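Local coordinates for SCARECROW-LIKE protein 7 (Oryza sativa Japonica Group, PDB 5HYZ), which binds DNA in vitro through its GRAS domain and is a probable transcription factor in plant development and abiotic stress resistance, at residues 106-111 with 200-205; 143-148 with 193-198. All blocks are in the same frame, centred on the assembly; numbering follows the deposited sequence.

Interaction 1 of 2, residues 106-111 with 200-205; sequences GAATKI and DEAVAV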
# COMPACT_ATOMS: atom_id res chain seq x y z
N GLY A 106 -2.34 -18.84 17.84
CA GLY A 106 -0.99 -19.36 17.81
C GLY A 106 -0.80 -20.81 18.24
O GLY A 106 0.02 -21.49 17.64
N ALA A 107 -1.56 -21.27 19.24
CA ALA A 107 -1.40 -22.63 19.76
C ALA A 107 -2.14 -23.66 18.91
O ALA A 107 -2.07 -24.85 19.17
CB ALA A 107 -1.89 -22.71 21.18
N ALA A 108 -2.87 -23.20 17.90
CA ALA A 108 -3.66 -24.14 17.09
C ALA A 108 -2.91 -24.55 15.84
O ALA A 108 -2.33 -23.69 15.18
CB ALA A 108 -4.99 -23.49 16.69
N THR A 109 -3.02 -25.82 15.43
CA THR A 109 -2.43 -26.20 14.16
C THR A 109 -3.41 -26.17 13.01
O THR A 109 -3.03 -26.17 11.83
CB THR A 109 -1.83 -27.63 14.26
OG1 THR A 109 -2.89 -28.52 14.64
CG2 THR A 109 -0.70 -27.64 15.34
N LYS A 110 -4.69 -26.12 13.35
CA LYS A 110 -5.78 -26.04 12.36
C LYS A 110 -6.65 -24.85 12.72
O LYS A 110 -7.02 -24.68 13.87
CB LYS A 110 -6.63 -27.32 12.38
CG LYS A 110 -5.81 -28.56 12.09
CD LYS A 110 -6.78 -29.73 11.95
CE LYS A 110 -6.08 -31.07 12.13
NZ LYS A 110 -7.09 -32.18 11.94
N ILE A 111 -6.91 -24.01 11.73
CA ILE A 111 -7.60 -22.76 11.96
C ILE A 111 -8.79 -22.64 11.03
O ILE A 111 -8.71 -22.97 9.82
CB ILE A 111 -6.63 -21.57 11.73
CG1 ILE A 111 -5.53 -21.58 12.86
CG2 ILE A 111 -7.42 -20.22 11.79
CD1 ILE A 111 -4.38 -20.60 12.62
N ASP A 200 -11.29 -30.11 16.42
CA ASP A 200 -9.83 -29.97 16.50
C ASP A 200 -9.27 -28.67 15.87
O ASP A 200 -8.08 -28.60 15.58
CB ASP A 200 -9.15 -31.19 15.85
CG ASP A 200 -9.52 -31.36 14.35
OD1 ASP A 200 -10.45 -30.68 13.84
OD2 ASP A 200 -8.86 -32.18 13.67
N GLU A 201 -10.10 -27.66 15.65
CA GLU A 201 -9.59 -26.48 14.96
C GLU A 201 -9.93 -25.28 15.82
O GLU A 201 -10.88 -25.31 16.60
CB GLU A 201 -10.22 -26.36 13.55
CG GLU A 201 -11.64 -26.01 13.63
CD GLU A 201 -12.39 -26.16 12.29
OE1 GLU A 201 -11.73 -26.52 11.30
OE2 GLU A 201 -13.62 -25.83 12.32
N ALA A 202 -9.14 -24.23 15.74
CA ALA A 202 -9.48 -22.98 16.40
C ALA A 202 -10.28 -22.13 15.45
O ALA A 202 -9.93 -22.02 14.27
CB ALA A 202 -8.23 -22.21 16.82
N VAL A 203 -11.30 -21.47 15.97
CA VAL A 203 -12.15 -20.64 15.16
C VAL A 203 -11.89 -19.15 15.47
O VAL A 203 -11.76 -18.79 16.65
CB VAL A 203 -13.63 -20.96 15.47
CG1 VAL A 203 -14.49 -19.98 14.72
CG2 VAL A 203 -13.95 -22.42 15.06
N ALA A 204 -11.79 -18.32 14.43
CA ALA A 204 -11.84 -16.88 14.60
C ALA A 204 -12.99 -16.35 13.78
O ALA A 204 -13.17 -16.73 12.62
CB ALA A 204 -10.49 -16.22 14.14
N VAL A 205 -13.75 -15.44 14.36
CA VAL A 205 -14.88 -14.84 13.67
C VAL A 205 -14.57 -13.39 13.41
O VAL A 205 -14.12 -12.70 14.32
CB VAL A 205 -16.20 -14.94 14.51
CG1 VAL A 205 -17.36 -14.38 13.71
CG2 VAL A 205 -16.48 -16.42 14.72
O HOH W 1 -5.71 -27.03 16.23
O HOH W 2 -8.82 -25.96 9.76
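K110 and I111 run parallel to E201 and A202 where strands 110-118 and 202-208 begin to pair, with A202 N donating to K110 O at 2.9 Å and an N-H...O angle of 163°. The parallel bridge joins I111 to A202, whose side chains lie on the same face of the sheet. Two CA-H...O contacts accompany it, from E201 CA to K110 O and from I111 CA to A202 O (3.4 Å). Ahead of the strand, A108 CB meets A202 CB at 3.5 Å, tighter than usual for two methyl groups. K110 has the largest single share of the contact: its chain is extended beyond CG, its CB lies 3.9 Å from E201 CB, and its CD passes 3.6 Å from D200 OD2. NZ then forms a salt bridge with that same oxygen, at an unusually short 2.5 Å whose exact value is doubtful; D200 OD1 is 4.1 Å from K110 NZ. A water links the two segments next to the I111-A202 bridge, accepting from K110 N and donating to D200 O at 2.9 Å. E201 instead turns its carboxylate to other partners: OE2 meets E198 N, H112 and R143, and OE1 meets R141. The contact thus opens a parallel strand pair in the Rossmann-like sheet of the GRAS domain, with strand 141-148 flanking 110-118 and strand 236-242 flanking 202-208.

Interaction 2 of 2, residues 143-148 with 193-198; sequences RITGVP and SDFLVE
The loop between strands 177-182 and 202-208 meets strand 141-148, in the parallel part of the mixed sheet, through side chains and one water; the CA atoms of T145 and F195 stay 7.0 Å apart and no backbone hydrogen bond joins the segments. R143 supplies the direct polar link. Its NH2 donates to L196 O at 2.8 Å with an N-H...O angle of 166°, and the oxygen lies only 6° out of the guanidinium plane, at its edge. NH1 adds a weak bond to the same carbonyl at 3.4 Å, which makes the fork markedly unequal. A bend at chi3 (-67°) turns the arginine chain on its way to the loop. E198 crosses R143 at about a right angle, its CG 3.7 Å from NH2; E198 OE1 is 4.2 Å from NH2, well out of the guanidinium plane, and salt-bridged to R141 instead. Further along the strand, T145 CG2 lies 4.2 Å from CD2 of the F195 ring, which also packs on V114 and L183. L196 O is thus bonded by R143, and F195 O by a water, 3.0 Å away, that also contacts T145 OG1 at 2.6 Å; H112 NE2 also bonds OG1. The guanidinium would polarise the L196 carbonyl, and its charge is probably offset mainly by the salt bridge from NH2 to E201 OE2, with E198 contributing at longer range.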
# COMPACT_ATOMS: atom_id res chain seq x y z
N ARG A 143 -9.14 -23.19 6.99
CA ARG A 143 -10.42 -23.14 6.30
C ARG A 143 -11.03 -21.77 6.46
O ARG A 143 -10.87 -21.15 7.51
CB ARG A 143 -11.37 -24.20 6.89
CG ARG A 143 -10.89 -25.59 6.60
CD ARG A 143 -12.11 -26.55 6.71
NE ARG A 143 -12.61 -26.63 8.07
CZ ARG A 143 -13.89 -26.76 8.43
NH1 ARG A 143 -14.88 -26.76 7.55
NH2 ARG A 143 -14.19 -26.86 9.70
N ILE A 144 -11.68 -21.27 5.43
CA ILE A 144 -12.41 -20.01 5.52
C ILE A 144 -13.86 -20.23 5.08
O ILE A 144 -14.13 -20.86 4.05
CB ILE A 144 -11.74 -18.92 4.63
CG1 ILE A 144 -10.29 -18.76 5.09
CG2 ILE A 144 -12.51 -17.59 4.77
CD1 ILE A 144 -9.63 -17.51 4.52
N THR A 145 -14.79 -19.77 5.91
CA THR A 145 -16.21 -19.78 5.54
C THR A 145 -16.65 -18.34 5.36
O THR A 145 -16.53 -17.54 6.30
CB THR A 145 -17.06 -20.48 6.65
OG1 THR A 145 -16.62 -21.84 6.76
CG2 THR A 145 -18.54 -20.40 6.24
N GLY A 146 -17.10 -17.96 4.17
CA GLY A 146 -17.38 -16.56 3.95
C GLY A 146 -18.85 -16.25 3.68
O GLY A 146 -19.47 -16.88 2.82
N VAL A 147 -19.39 -15.28 4.42
CA VAL A 147 -20.72 -14.72 4.17
C VAL A 147 -20.51 -13.43 3.40
O VAL A 147 -19.79 -12.50 3.88
CB VAL A 147 -21.45 -14.45 5.49
CG1 VAL A 147 -22.76 -13.74 5.24
CG2 VAL A 147 -21.64 -15.74 6.32
N PRO A 148 -21.13 -13.30 2.22
CA PRO A 148 -20.79 -12.15 1.37
C PRO A 148 -21.30 -10.84 1.97
O PRO A 148 -22.40 -10.74 2.50
CB PRO A 148 -21.53 -12.42 0.04
CG PRO A 148 -22.62 -13.43 0.39
CD PRO A 148 -22.01 -14.26 1.54
N SER A 193 -24.82 -25.36 12.83
CA SER A 193 -24.38 -26.49 12.06
C SER A 193 -23.95 -26.10 10.63
O SER A 193 -23.22 -26.84 9.97
CB SER A 193 -25.49 -27.57 11.99
OG SER A 193 -26.59 -27.00 11.36
N ASP A 194 -24.45 -24.96 10.14
CA ASP A 194 -24.10 -24.51 8.78
C ASP A 194 -22.65 -24.15 8.62
O ASP A 194 -22.13 -24.18 7.51
CB ASP A 194 -24.93 -23.30 8.36
CG ASP A 194 -26.41 -23.62 8.29
OD1 ASP A 194 -26.74 -24.75 7.87
OD2 ASP A 194 -27.24 -22.78 8.71
N PHE A 195 -21.97 -23.88 9.74
CA PHE A 195 -20.56 -23.48 9.62
C PHE A 195 -19.61 -24.66 9.62
O PHE A 195 -18.41 -24.48 9.36
CB PHE A 195 -20.26 -22.49 10.77
CG PHE A 195 -21.05 -21.23 10.62
CD1 PHE A 195 -22.39 -21.15 11.05
CD2 PHE A 195 -20.51 -20.14 9.95
CE1 PHE A 195 -23.12 -19.95 10.85
CE2 PHE A 195 -21.20 -19.00 9.74
CZ PHE A 195 -22.52 -18.87 10.16
N LEU A 196 -20.12 -25.88 9.91
CA LEU A 196 -19.32 -27.11 9.80
C LEU A 196 -18.00 -27.00 10.61
O LEU A 196 -16.92 -27.37 10.14
CB LEU A 196 -19.04 -27.43 8.33
CG LEU A 196 -20.33 -27.61 7.53
CD1 LEU A 196 -19.98 -27.64 6.03
CD2 LEU A 196 -20.93 -28.98 7.91
N VAL A 197 -18.11 -26.50 11.84
CA VAL A 197 -16.94 -26.37 12.71
C VAL A 197 -16.57 -27.74 13.24
O VAL A 197 -17.41 -28.63 13.35
CB VAL A 197 -17.19 -25.38 13.88
CG1 VAL A 197 -17.44 -23.97 13.33
CG2 VAL A 197 -18.32 -25.88 14.80
N GLU A 198 -15.28 -27.95 13.46
CA GLU A 198 -14.75 -29.24 13.92
C GLU A 198 -14.04 -29.07 15.24
O GLU A 198 -13.45 -28.00 15.52
CB GLU A 198 -13.80 -29.82 12.89
CG GLU A 198 -14.53 -30.02 11.59
CD GLU A 198 -13.75 -30.77 10.56
OE1 GLU A 198 -12.50 -30.59 10.46
OE2 GLU A 198 -14.41 -31.55 9.84
O HOH W 3 -17.50 -24.29 6.56

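How the interactions relate
Interactions 1 and 2 have centres 13 Å apart and meet through adjacent strands of one sheet: I111 O and R143 N, 2.9 Å apart, form a probable hydrogen bond between 110-118 and 141-148. The side-chain link is a salt bridge from R143 NH2 to E201 OE2, also 2.9 Å, so the same nitrogen that holds the loop of interaction 2 reaches the strand start of interaction 1. V203 CG2 and V197 CG1 add apolar packing at 4.2 Å. Along the chain, interaction 2 is nested within the loop closed by interaction 1. H112, of the predicted VHIID motif, connects both through E201 OE2 and T145 OG1.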